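Local coordinates for transcriptional regulator, LYSR family (Neisseria meningitidis, PDB 4AB5), which probably controls genes of methionine biosynthesis as a MetR-like LysR-family transcription factor, this chain being its regulatory domain, which probably senses a small-molecule effector, at residues B[97-100]-B[101-104]; B[129-132]-B[133-136]. One frame throughout, in Å; residues are numbered along the deposited sequence.

Interaction 1: residues B[97-100]-B[101-104]; sequences VWTA and EDFI
Asp102 reaches back over the start of its own turn to Thr99, and one residue on, Phe103 brings CZ to the rim of the Trp98 indole. This is the turn by which the chain leaves strand 97-98, a member of the larger mixed sheet of the regulatory domain. The Asp102 carboxylate leans across Thr99 at a slant, with CG anti to its carbonyl carbon (chi1 -67°), which carries OD2 to the backbone amide just past the strand. There Thr99 N donates to OD2 of Asp102 at 2.8 Å, meeting the oxygen from above the carboxylate plane. The hydroxyl OG1 of Thr99 also lies 3.1 Å from OD2 of Asp102, at best a weak bond. The main chain answers in the other direction: Asp102 N donates to Thr99 O at 3.0 Å, and Phe103 N to Ala100 O at 3.2 Å, and the two bonds close the turn.

Phe103 and Trp98 cross at about a right angle. Atom CZ of Phe103 lies near the indole plane, 4.0 Å from CE3 of Trp98. Further along the same phenyl rim, CD1 of Phe103 sits 3.3 Å from Thr99 O. Leu120 and Leu125 of helix 119-125 and Ile175 of strand 171-189 add apolar contacts to Phe103, while Trp98 NE1 is hydrogen-bonded to Leu92 O.

OD2 of Asp102 also forms a salt bridge with Lys95, so this one oxygen gathers a backbone N-H and an ammonium group; the positive surroundings would probably favour the ionised carboxylate.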
# COMPACT_ATOMS: atom_id res chain seq x y z
N VAL B 97 26.15 -13.32 2.50
CA VAL B 97 26.29 -11.87 2.59
C VAL B 97 26.40 -11.28 1.17
O VAL B 97 27.20 -11.77 0.37
CB VAL B 97 27.52 -11.48 3.48
CG1 VAL B 97 27.72 -9.97 3.53
CG2 VAL B 97 27.38 -12.05 4.89
N TRP B 98 25.63 -10.22 0.88
CA TRP B 98 25.68 -9.53 -0.41
C TRP B 98 26.54 -8.28 -0.30
O TRP B 98 26.24 -7.39 0.50
CB TRP B 98 24.28 -9.16 -0.92
CG TRP B 98 23.35 -10.31 -1.16
CD1 TRP B 98 23.66 -11.64 -1.13
CD2 TRP B 98 21.96 -10.23 -1.51
NE1 TRP B 98 22.54 -12.40 -1.43
CE2 TRP B 98 21.49 -11.56 -1.68
CE3 TRP B 98 21.06 -9.17 -1.71
CZ2 TRP B 98 20.16 -11.84 -2.00
CZ3 TRP B 98 19.75 -9.45 -2.07
CH2 TRP B 98 19.31 -10.78 -2.20
N THR B 99 27.62 -8.20 -1.10
CA THR B 99 28.50 -7.03 -1.15
C THR B 99 27.82 -6.01 -2.08
O THR B 99 26.94 -6.40 -2.85
CB THR B 99 29.91 -7.41 -1.68
OG1 THR B 99 29.82 -7.85 -3.03
CG2 THR B 99 30.60 -8.47 -0.83
N ALA B 100 28.23 -4.74 -2.04
CA ALA B 100 27.70 -3.69 -2.91
C ALA B 100 27.79 -4.10 -4.40
O ALA B 100 26.84 -3.89 -5.16
CB ALA B 100 28.46 -2.39 -2.68
N GLU B 101 28.91 -4.76 -4.78
CA GLU B 101 29.21 -5.27 -6.13
C GLU B 101 28.23 -6.36 -6.62
O GLU B 101 28.09 -6.54 -7.83
CB GLU B 101 30.66 -5.78 -6.20
CG GLU B 101 31.72 -4.68 -6.19
CD GLU B 101 32.04 -3.99 -4.88
OE1 GLU B 101 31.59 -4.46 -3.81
OE2 GLU B 101 32.76 -2.95 -4.93
N ASP B 102 27.56 -7.08 -5.69
CA ASP B 102 26.59 -8.14 -6.02
C ASP B 102 25.28 -7.59 -6.61
O ASP B 102 24.53 -8.34 -7.23
CB ASP B 102 26.31 -9.06 -4.81
CG ASP B 102 27.49 -9.90 -4.36
OD1 ASP B 102 28.23 -10.40 -5.23
OD2 ASP B 102 27.63 -10.11 -3.14
N PHE B 103 25.05 -6.27 -6.44
CA PHE B 103 23.90 -5.54 -6.94
C PHE B 103 24.10 -5.04 -8.39
O PHE B 103 23.11 -4.73 -9.05
CB PHE B 103 23.60 -4.34 -6.02
CG PHE B 103 23.17 -4.70 -4.61
CD1 PHE B 103 24.12 -4.91 -3.62
CD2 PHE B 103 21.82 -4.81 -4.28
CE1 PHE B 103 23.72 -5.25 -2.32
CE2 PHE B 103 21.43 -5.16 -2.99
CZ PHE B 103 22.38 -5.37 -2.01
N ILE B 104 25.36 -4.98 -8.88
CA ILE B 104 25.74 -4.49 -10.22
C ILE B 104 24.86 -4.95 -11.40
O ILE B 104 24.30 -4.11 -12.11
CB ILE B 104 27.28 -4.55 -10.50
CG1 ILE B 104 28.03 -3.51 -9.64
CG2 ILE B 104 27.61 -4.35 -12.00
CD1 ILE B 104 29.53 -3.67 -9.55

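Interaction 2: residues B[129-132]-B[133-136]; sequences NINP and PRRH
Asn131, Pro132 and Arg134 meet in the loop that leads from helix 119-125 into strand 134-136, the second half of a beta-alpha-beta unit whose first strand, 108-110, runs parallel beside it. The helix has just ended in a Schellman motif with Asn129, at positive phi (68°), as its C-prime residue, and the chain then extends through two successive prolines.

Arg134 folds back over this extended loop. Its side chain bends at chi2 and chi3, bringing NH1 round to the carbonyl of Pro132, two residues earlier. NH1 of Arg134 donates to Pro132 O at 2.6 Å; the bond falls on a lone pair in the carbonyl plane, and the oxygen also lies almost exactly in the guanidinium plane. Asn131 approaches the same nitrogen by another path: with its CG anti to the backbone N (chi1 -179°), the amide is held out towards the arginine, and its OD1 comes to 2.5 Å from NH1 of Arg134. The amide and guanidinium planes stand nearly perpendicular. The aliphatic CG of Arg134 passes 3.4 Å from Pro132 O.

The neighbouring residues extend the arrangement. Pro132 and Arg134 both touch Leu108 of the parallel strand, and Arg134 NH2 forms a salt bridge with Asp115. Next along the strand, Arg135 pairs with Asp40 of the second subunit.

A single guanidinium thus joins a backbone carbonyl within the loop to a carboxylate outside it; with one terminal nitrogen directed to each, its rotation is probably restricted, and Asp115 probably offsets much of its charge.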
# COMPACT_ATOMS: atom_id res chain seq x y z
N ASN B 129 29.47 4.16 -6.44
CA ASN B 129 29.13 4.48 -7.83
C ASN B 129 28.39 3.32 -8.54
O ASN B 129 28.60 3.05 -9.74
CB ASN B 129 30.36 5.00 -8.61
CG ASN B 129 30.04 5.72 -9.90
OD1 ASN B 129 29.20 6.62 -9.97
ND2 ASN B 129 30.75 5.33 -10.95
N ILE B 130 27.51 2.63 -7.78
CA ILE B 130 26.68 1.54 -8.28
C ILE B 130 25.24 2.04 -8.41
O ILE B 130 24.64 2.46 -7.43
CB ILE B 130 26.83 0.26 -7.40
CG1 ILE B 130 28.26 -0.33 -7.51
CG2 ILE B 130 25.75 -0.79 -7.75
CD1 ILE B 130 28.77 -1.08 -6.30
N ASN B 131 24.71 2.03 -9.63
CA ASN B 131 23.34 2.44 -9.95
C ASN B 131 22.71 1.30 -10.79
O ASN B 131 22.73 1.35 -12.03
CB ASN B 131 23.33 3.79 -10.69
CG ASN B 131 21.97 4.36 -11.05
OD1 ASN B 131 20.92 3.90 -10.61
ND2 ASN B 131 21.97 5.42 -11.86
N PRO B 132 22.20 0.24 -10.13
CA PRO B 132 21.62 -0.88 -10.88
C PRO B 132 20.30 -0.55 -11.60
O PRO B 132 19.67 0.45 -11.24
CB PRO B 132 21.40 -1.95 -9.80
CG PRO B 132 21.23 -1.18 -8.55
CD PRO B 132 22.13 -0.00 -8.67
N PRO B 133 19.83 -1.37 -12.59
CA PRO B 133 18.52 -1.10 -13.22
C PRO B 133 17.42 -1.16 -12.16
O PRO B 133 17.50 -1.95 -11.23
CB PRO B 133 18.35 -2.23 -14.24
CG PRO B 133 19.70 -2.80 -14.42
CD PRO B 133 20.43 -2.60 -13.14
N ARG B 134 16.43 -0.27 -12.28
CA ARG B 134 15.38 -0.16 -11.28
C ARG B 134 14.03 -0.55 -11.81
O ARG B 134 13.74 -0.42 -13.00
CB ARG B 134 15.34 1.26 -10.68
CG ARG B 134 16.69 1.84 -10.25
CD ARG B 134 17.24 1.21 -8.99
NE ARG B 134 17.87 2.21 -8.12
CZ ARG B 134 19.12 2.61 -8.24
NH1 ARG B 134 19.89 2.12 -9.20
NH2 ARG B 134 19.62 3.51 -7.41
N ARG B 135 13.19 -1.01 -10.88
CA ARG B 135 11.80 -1.42 -11.03
C ARG B 135 11.11 -0.80 -9.80
O ARG B 135 11.71 -0.78 -8.73
CB ARG B 135 11.72 -2.95 -11.04
CG ARG B 135 10.36 -3.52 -11.42
CD ARG B 135 10.22 -3.78 -12.90
NE ARG B 135 8.82 -4.08 -13.24
CZ ARG B 135 8.35 -5.28 -13.53
NH1 ARG B 135 9.16 -6.33 -13.58
NH2 ARG B 135 7.06 -5.44 -13.80
N HIS B 136 9.90 -0.23 -9.97
CA HIS B 136 9.21 0.46 -8.87
C HIS B 136 7.82 -0.04 -8.57
O HIS B 136 7.09 -0.46 -9.47
CB HIS B 136 9.13 1.98 -9.11
CG HIS B 136 10.43 2.62 -9.46
ND1 HIS B 136 11.42 2.80 -8.52
CD2 HIS B 136 10.85 3.13 -10.64
CE1 HIS B 136 12.40 3.41 -9.15
NE2 HIS B 136 12.11 3.62 -10.44

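How the interactions relate
Interactions 1 and 2 follow one another along the chain, their centres about 12 Å apart, on the same side of the chain's centre and within one LysR substrate-binding region. The strand 108-110 and helix 119-125 come between them in sequence, and that helix packs against both. They also touch directly: the side chain of Ile130 lies against Ala100 and Ile104, with its CD1 3.6 Å from Ala100 O, and Pro132 CB is 3.4 Å from Phe103 O. Residues 97-104 lead out of the larger mixed sheet, whereas 129-136 enter the two-stranded parallel sheet, so the turn leaving one sheet packs on the loop entering the other, along a seam of side chains and carbonyls.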